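Local coordinates for protein HTH-type dhaKLM operon transcriptional activator DhaS (Lactococcus lactis, PDB 2IU5) that activates transcription of the dhaKLM operon together with DhaQ in response to dihydroxyacetone, binding an inverted repeat that partly overlaps the promoter's -35 sequence, at residues K20-L25 with E59-I64; I13-I18 with N52-Q57. The protein carries 1 engineered substitution. All coordinates share one frame; numbering follows the deposited sequence.

Contact 1 of 2, residues K20-L25 with E59-I64; sequences KAFKDL and ELLSWI
Phe-22 and Leu-60 mark the nearest backbone approach of two helical segments, their CA atoms 8.4 Å apart. The axes of 20-25 and 59-64 pass at 11.0 Å with a signed crossing angle of -101°, close to perpendicular, and five side chains make the contact, with Phe-22 touching three residues of 59-64. The CG of Phe-22 is anti to the backbone N (chi1 -175°), continuing a CB that already points toward the other helix. Leu-60 meets the base of this side chain: its CD2 lies 3.6 Å from Phe-22 CB and 3.8 Å from Phe-22 CG, and the two side chains run antiparallel alongside one another. The CD2/CE2 edge of the ring is met by two side chains. Ile-64 CD1 approaches Phe-22 CD2 at 3.5 Å, near the ring plane, while Leu-61 crosses at about a right angle with its CG 3.7 Å from Phe-22 CE2. An alanine here would keep CB against Leu-60 but would probably leave a gap where the ring lies beside Leu-61 and Ile-64. Lys-23 adds a looser aliphatic touch, CD to Ile-64 CG2 at 4.2 Å, and its NZ forms a salt bridge with Asp-68 farther along helix 57-73. The crossing thus joins helix 13-28 to helix 57-73, with Phe-99 of helix 97-106 touching Phe-22, Leu-61 and Ile-64, and with Ile-39 of helix 36-43 also packing on Phe-22.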
loop_
_atom_site.group_PDB
_atom_site.type_symbol
_atom_site.label_atom_id
_atom_site.label_comp_id
_atom_site.label_asym_id
_atom_site.label_seq_id
_atom_site.Cartn_x
_atom_site.Cartn_y
_atom_site.Cartn_z
ATOM N N LYS A 20 -18.878 15.334 -16.402
ATOM C CA LYS A 20 -18.428 16.616 -15.853
ATOM C C LYS A 20 -19.475 17.212 -14.916
ATOM O O LYS A 20 -19.147 17.702 -13.830
ATOM C CB LYS A 20 -18.064 17.600 -16.964
ATOM C CG LYS A 20 -17.437 18.889 -16.465
ATOM C CD LYS A 20 -16.246 18.571 -15.559
ATOM C CE LYS A 20 -15.349 19.795 -15.308
ATOM N NZ LYS A 20 -15.994 20.725 -14.335
ATOM N N ALA A 21 -20.728 17.164 -15.354
ATOM C CA ALA A 21 -21.829 17.606 -14.503
ATOM C C ALA A 21 -21.861 16.878 -13.159
ATOM O O ALA A 21 -21.979 17.506 -12.095
ATOM C CB ALA A 21 -23.142 17.448 -15.240
ATOM N N PHE A 22 -21.754 15.551 -13.215
ATOM C CA PHE A 22 -21.739 14.756 -11.986
ATOM C C PHE A 22 -20.564 15.133 -11.093
ATOM O O PHE A 22 -20.720 15.323 -9.881
ATOM C CB PHE A 22 -21.682 13.299 -12.342
ATOM C CG PHE A 22 -21.774 12.389 -11.164
ATOM C CD1 PHE A 22 -22.857 12.436 -10.312
ATOM C CD2 PHE A 22 -20.758 11.473 -10.912
ATOM C CE1 PHE A 22 -22.960 11.583 -9.210
ATOM C CE2 PHE A 22 -20.843 10.615 -9.811
ATOM C CZ PHE A 22 -21.950 10.674 -8.962
ATOM N N LYS A 23 -19.382 15.243 -11.698
ATOM C CA LYS A 23 -18.171 15.567 -10.907
ATOM C C LYS A 23 -18.348 16.939 -10.246
ATOM O O LYS A 23 -17.966 17.138 -9.087
ATOM C CB LYS A 23 -16.908 15.482 -11.760
ATOM C CG LYS A 23 -16.536 14.035 -12.024
ATOM C CD LYS A 23 -15.170 13.885 -12.704
ATOM C CE LYS A 23 -15.289 14.080 -14.189
ATOM N NZ LYS A 23 -13.921 14.033 -14.839
ATOM N N ASP A 24 -18.924 17.895 -10.971
ATOM C CA ASP A 24 -19.247 19.203 -10.414
ATOM C C ASP A 24 -20.203 19.121 -9.214
ATOM O O ASP A 24 -19.956 19.750 -8.175
ATOM C CB ASP A 24 -19.800 20.129 -11.497
ATOM C CG ASP A 24 -18.728 20.572 -12.509
ATOM O OD1 ASP A 24 -17.523 20.291 -12.298
ATOM O OD2 ASP A 24 -19.104 21.207 -13.522
ATOM N N LEU A 25 -21.283 18.356 -9.340
ATOM C CA LEU A 25 -22.218 18.209 -8.218
ATOM C C LEU A 25 -21.576 17.509 -7.016
ATOM O O LEU A 25 -21.894 17.824 -5.870
ATOM C CB LEU A 25 -23.465 17.470 -8.699
ATOM C CG LEU A 25 -24.298 18.294 -9.688
ATOM C CD1 LEU A 25 -25.163 17.398 -10.550
ATOM C CD2 LEU A 25 -25.168 19.336 -8.993
ATOM N N GLU A 59 -23.457 3.262 -12.581
ATOM C CA GLU A 59 -22.840 3.046 -13.897
ATOM C C GLU A 59 -22.040 4.263 -14.355
ATOM O O GLU A 59 -20.999 4.107 -15.001
ATOM C CB GLU A 59 -23.901 2.744 -14.955
ATOM C CG GLU A 59 -24.558 1.376 -14.816
ATOM C CD GLU A 59 -25.173 0.855 -16.125
ATOM O OE1 GLU A 59 -25.314 1.606 -17.134
ATOM O OE2 GLU A 59 -25.531 -0.345 -16.141
ATOM N N LEU A 60 -22.504 5.471 -14.047
ATOM C CA LEU A 60 -21.804 6.680 -14.425
ATOM C C LEU A 60 -20.478 6.724 -13.659
ATOM O O LEU A 60 -19.447 7.039 -14.262
ATOM C CB LEU A 60 -22.655 7.930 -14.121
ATOM C CG LEU A 60 -21.928 9.221 -14.440
ATOM C CD1 LEU A 60 -21.454 9.259 -15.918
ATOM C CD2 LEU A 60 -22.862 10.387 -14.160
ATOM N N LEU A 61 -20.498 6.404 -12.364
ATOM C CA LEU A 61 -19.249 6.384 -11.575
ATOM C C LEU A 61 -18.250 5.418 -12.185
ATOM O O LEU A 61 -17.077 5.770 -12.363
ATOM C CB LEU A 61 -19.522 5.972 -10.119
ATOM C CG LEU A 61 -20.058 7.025 -9.152
ATOM C CD1 LEU A 61 -20.256 6.317 -7.831
ATOM C CD2 LEU A 61 -19.002 8.145 -9.018
ATOM N N SER A 62 -18.696 4.208 -12.503
ATOM C CA SER A 62 -17.811 3.196 -13.069
ATOM C C SER A 62 -17.155 3.756 -14.325
ATOM O O SER A 62 -15.943 3.594 -14.554
ATOM C CB SER A 62 -18.618 1.946 -13.401
ATOM O OG SER A 62 -18.980 1.287 -12.201
ATOM N N TRP A 63 -17.955 4.424 -15.149
ATOM C CA TRP A 63 -17.457 4.978 -16.401
ATOM C C TRP A 63 -16.422 6.064 -16.125
ATOM O O TRP A 63 -15.363 6.118 -16.777
ATOM C CB TRP A 63 -18.618 5.506 -17.283
ATOM C CG TRP A 63 -18.094 5.911 -18.628
ATOM C CD1 TRP A 63 -17.865 5.091 -19.680
ATOM C CD2 TRP A 63 -17.716 7.226 -19.051
ATOM N NE1 TRP A 63 -17.375 5.797 -20.744
ATOM C CE2 TRP A 63 -17.270 7.113 -20.386
ATOM C CE3 TRP A 63 -17.708 8.486 -18.444
ATOM C CZ2 TRP A 63 -16.828 8.208 -21.128
ATOM C CZ3 TRP A 63 -17.264 9.572 -19.180
ATOM C CH2 TRP A 63 -16.827 9.424 -20.511
ATOM N N ILE A 64 -16.711 6.930 -15.158
ATOM C CA ILE A 64 -15.776 7.992 -14.808
ATOM C C ILE A 64 -14.434 7.394 -14.382
ATOM O O ILE A 64 -13.379 7.860 -14.811
ATOM C CB ILE A 64 -16.365 8.858 -13.698
ATOM C CG1 ILE A 64 -17.407 9.795 -14.307
ATOM C CG2 ILE A 64 -15.295 9.685 -13.010
ATOM C CD1 ILE A 64 -18.346 10.366 -13.230
#

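Contact 2 of 2, residues I13-I18 with N52-Q57; sequences ITQKII and NYFQNQ
Tyr-53 faces the first turns of helix 13-28, its CA 7.0 Å from that of Gln-15, the nearest backbone pair between the segments. Asn-52, just before it, places CB 3.7 Å above one face of the Tyr-53 ring, offset toward the rim. Thr-14, Gln-15 and Ile-18 all approach from the opposite side of the ring plane to Asn-52, spread along its rim. By CD1 and CE1, the Gln-15 amide comes close, NE2 lying 3.3 Å from Tyr-53 CD1, with amide and ring planes 40° apart. A bend in the glutamine chain (chi2 92°) sets its CD 3.5 Å from the same Tyr-53 CD1. By CD2 and CE2, Thr-14 crosses at about a right angle and brings CG2 to 3.5 Å from Tyr-53 CE2; Ile-18 CD1 reaches Tyr-53 CD2 more loosely, at 4.2 Å. Phe-54 follows, buried, with Tyr-53 CB over one face of its ring. Its CZ approaches Gln-15 CG at 4.0 Å, and its CE2 reaches Ile-18 CG2 at 4.3 Å. Phe-54 also meets helix 57-73, making an edge-to-face pair with Trp-63. Beyond it the chain turns into that helix: Asn-56 is the N-cap, its OD1 accepting a hydrogen bond from Glu-59 N, and Gln-57 opens the helix with NE2 bonded to Ile-34 O. The arrangement belongs to the TetR-type DNA-binding domain: the end of the predicted helix-turn-helix, which includes Tyr-53 and Phe-54, is packed against the start of helix 13-28 just before the chain enters helix 57-73.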
loop_
_atom_site.group_PDB
_atom_site.type_symbol
_atom_site.label_atom_id
_atom_site.label_comp_id
_atom_site.label_asym_id
_atom_site.label_seq_id
_atom_site.Cartn_x
_atom_site.Cartn_y
_atom_site.Cartn_z
ATOM N N ILE A 13 -18.749 12.441 -26.600
ATOM C CA ILE A 13 -18.989 13.849 -26.301
ATOM C C ILE A 13 -20.033 13.966 -25.184
ATOM O O ILE A 13 -19.814 14.634 -24.170
ATOM C CB ILE A 13 -19.476 14.573 -27.567
ATOM C CG1 ILE A 13 -18.367 14.634 -28.619
ATOM C CG2 ILE A 13 -20.057 15.946 -27.223
ATOM C CD1 ILE A 13 -18.875 15.046 -30.006
ATOM N N THR A 14 -21.173 13.305 -25.365
ATOM C CA THR A 14 -22.265 13.488 -24.415
ATOM C C THR A 14 -21.927 12.869 -23.071
ATOM O O THR A 14 -22.206 13.451 -22.029
ATOM C CB THR A 14 -23.589 12.906 -24.951
ATOM O OG1 THR A 14 -23.926 13.554 -26.185
ATOM C CG2 THR A 14 -24.716 13.126 -23.945
ATOM N N GLN A 15 -21.324 11.686 -23.093
ATOM C CA GLN A 15 -20.875 11.060 -21.855
ATOM C C GLN A 15 -19.975 11.978 -21.050
ATOM O O GLN A 15 -20.110 12.064 -19.825
ATOM C CB GLN A 15 -20.162 9.727 -22.108
ATOM C CG GLN A 15 -21.063 8.666 -22.735
ATOM C CD GLN A 15 -21.009 8.646 -24.256
ATOM O OE1 GLN A 15 -20.950 9.684 -24.914
ATOM N NE2 GLN A 15 -21.032 7.452 -24.831
ATOM N N LYS A 16 -19.057 12.662 -21.738
ATOM C CA LYS A 16 -18.112 13.530 -21.047
ATOM C C LYS A 16 -18.817 14.712 -20.397
ATOM O O LYS A 16 -18.433 15.135 -19.300
ATOM C CB LYS A 16 -16.974 13.972 -21.984
ATOM C CG LYS A 16 -15.984 12.853 -22.189
ATOM C CD LYS A 16 -14.819 13.262 -23.085
ATOM C CE LYS A 16 -13.533 12.809 -22.394
ATOM N NZ LYS A 16 -12.274 13.444 -22.887
ATOM N N ILE A 17 -19.839 15.237 -21.069
ATOM C CA ILE A 17 -20.627 16.345 -20.524
ATOM C C ILE A 17 -21.386 15.899 -19.275
ATOM O O ILE A 17 -21.401 16.596 -18.248
ATOM C CB ILE A 17 -21.560 16.914 -21.600
ATOM C CG1 ILE A 17 -20.758 17.548 -22.734
ATOM C CG2 ILE A 17 -22.546 17.919 -20.999
ATOM C CD1 ILE A 17 -21.642 17.891 -23.903
ATOM N N ILE A 18 -22.010 14.725 -19.367
ATOM C CA ILE A 18 -22.760 14.184 -18.230
ATOM C C ILE A 18 -21.802 13.926 -17.061
ATOM O O ILE A 18 -22.078 14.292 -15.926
ATOM C CB ILE A 18 -23.478 12.893 -18.647
ATOM C CG1 ILE A 18 -24.586 13.211 -19.654
ATOM C CG2 ILE A 18 -24.076 12.216 -17.432
ATOM C CD1 ILE A 18 -25.120 11.939 -20.322
ATOM N N ASN A 52 -29.567 6.848 -22.745
ATOM C CA ASN A 52 -28.911 6.327 -23.932
ATOM C C ASN A 52 -27.535 5.815 -23.545
ATOM O O ASN A 52 -26.916 5.100 -24.331
ATOM C CB ASN A 52 -28.783 7.424 -24.978
ATOM C CG ASN A 52 -30.082 7.658 -25.728
ATOM O OD1 ASN A 52 -30.428 8.790 -26.048
ATOM N ND2 ASN A 52 -30.803 6.584 -26.008
ATOM N N TYR A 53 -27.064 6.171 -22.350
ATOM C CA TYR A 53 -25.668 5.939 -21.979
ATOM C C TYR A 53 -25.464 5.213 -20.649
ATOM O O TYR A 53 -24.556 4.396 -20.534
ATOM C CB TYR A 53 -24.894 7.253 -21.954
ATOM C CG TYR A 53 -24.992 8.009 -23.255
ATOM C CD1 TYR A 53 -24.294 7.583 -24.379
ATOM C CD2 TYR A 53 -25.787 9.145 -23.362
ATOM C CE1 TYR A 53 -24.388 8.282 -25.580
ATOM C CE2 TYR A 53 -25.887 9.847 -24.556
ATOM C CZ TYR A 53 -25.191 9.413 -25.645
ATOM O OH TYR A 53 -25.303 10.125 -26.825
ATOM N N PHE A 54 -26.293 5.502 -19.651
ATOM C CA PHE A 54 -26.090 4.949 -18.314
ATOM C C PHE A 54 -27.417 4.590 -17.697
ATOM O O PHE A 54 -28.396 5.277 -17.950
ATOM C CB PHE A 54 -25.428 5.970 -17.405
ATOM C CG PHE A 54 -24.148 6.519 -17.964
ATOM C CD1 PHE A 54 -23.012 5.723 -18.004
ATOM C CD2 PHE A 54 -24.093 7.816 -18.441
ATOM C CE1 PHE A 54 -21.826 6.229 -18.524
ATOM C CE2 PHE A 54 -22.905 8.323 -18.960
ATOM C CZ PHE A 54 -21.778 7.517 -18.995
ATOM N N GLN A 55 -27.440 3.528 -16.892
ATOM C CA GLN A 55 -28.674 3.100 -16.244
ATOM C C GLN A 55 -28.938 3.893 -14.960
ATOM O O GLN A 55 -30.086 4.065 -14.542
ATOM C CB GLN A 55 -28.603 1.607 -15.916
ATOM C CG GLN A 55 -29.906 1.044 -15.395
ATOM C CD GLN A 55 -29.825 -0.447 -15.164
ATOM O OE1 GLN A 55 -29.387 -1.216 -16.035
ATOM N NE2 GLN A 55 -30.250 -0.874 -13.983
ATOM N N ASN A 56 -27.861 4.367 -14.341
ATOM C CA ASN A 56 -27.932 4.992 -13.041
ATOM C C ASN A 56 -26.580 5.591 -12.679
ATOM O O ASN A 56 -25.623 5.503 -13.457
ATOM C CB ASN A 56 -28.410 3.997 -11.988
ATOM C CG ASN A 56 -27.502 2.767 -11.892
ATOM O OD1 ASN A 56 -26.292 2.930 -11.825
ATOM N ND2 ASN A 56 -28.071 1.574 -11.881
ATOM N N GLN A 57 -26.519 6.195 -11.505
ATOM C CA GLN A 57 -25.325 6.899 -11.065
ATOM C C GLN A 57 -24.151 5.964 -10.818
ATOM O O GLN A 57 -23.016 6.397 -10.982
ATOM C CB GLN A 57 -25.625 7.736 -9.829
ATOM C CG GLN A 57 -26.702 8.783 -10.058
ATOM C CD GLN A 57 -28.079 8.304 -9.622
ATOM O OE1 GLN A 57 -28.541 7.222 -10.022
ATOM N NE2 GLN A 57 -28.754 9.095 -8.788
#

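How the contacts relate
Both contacts use helix 13-28 within the TetR-type DNA-binding domain, contact 2 near its start and contact 1 farther along, with centres 8 Å apart. Contact 1 is a helix-to-helix crossing in the interior: four of its five touching residues are buried, and its chemistry is almost wholly hydrocarbon. Contact 2 joins helix to loop farther from the chain's centre, is partly buried, and mixes an amide and a threonine with aromatic rings. Phe-54 connects them directly, its CE2 lying 3.5 Å from Leu-60 CD1, while Trp-63 CH2 sits 3.7 Å from Gln-15 CB. The loop and helix 57-73 thus touch each other as well as sharing helix 13-28.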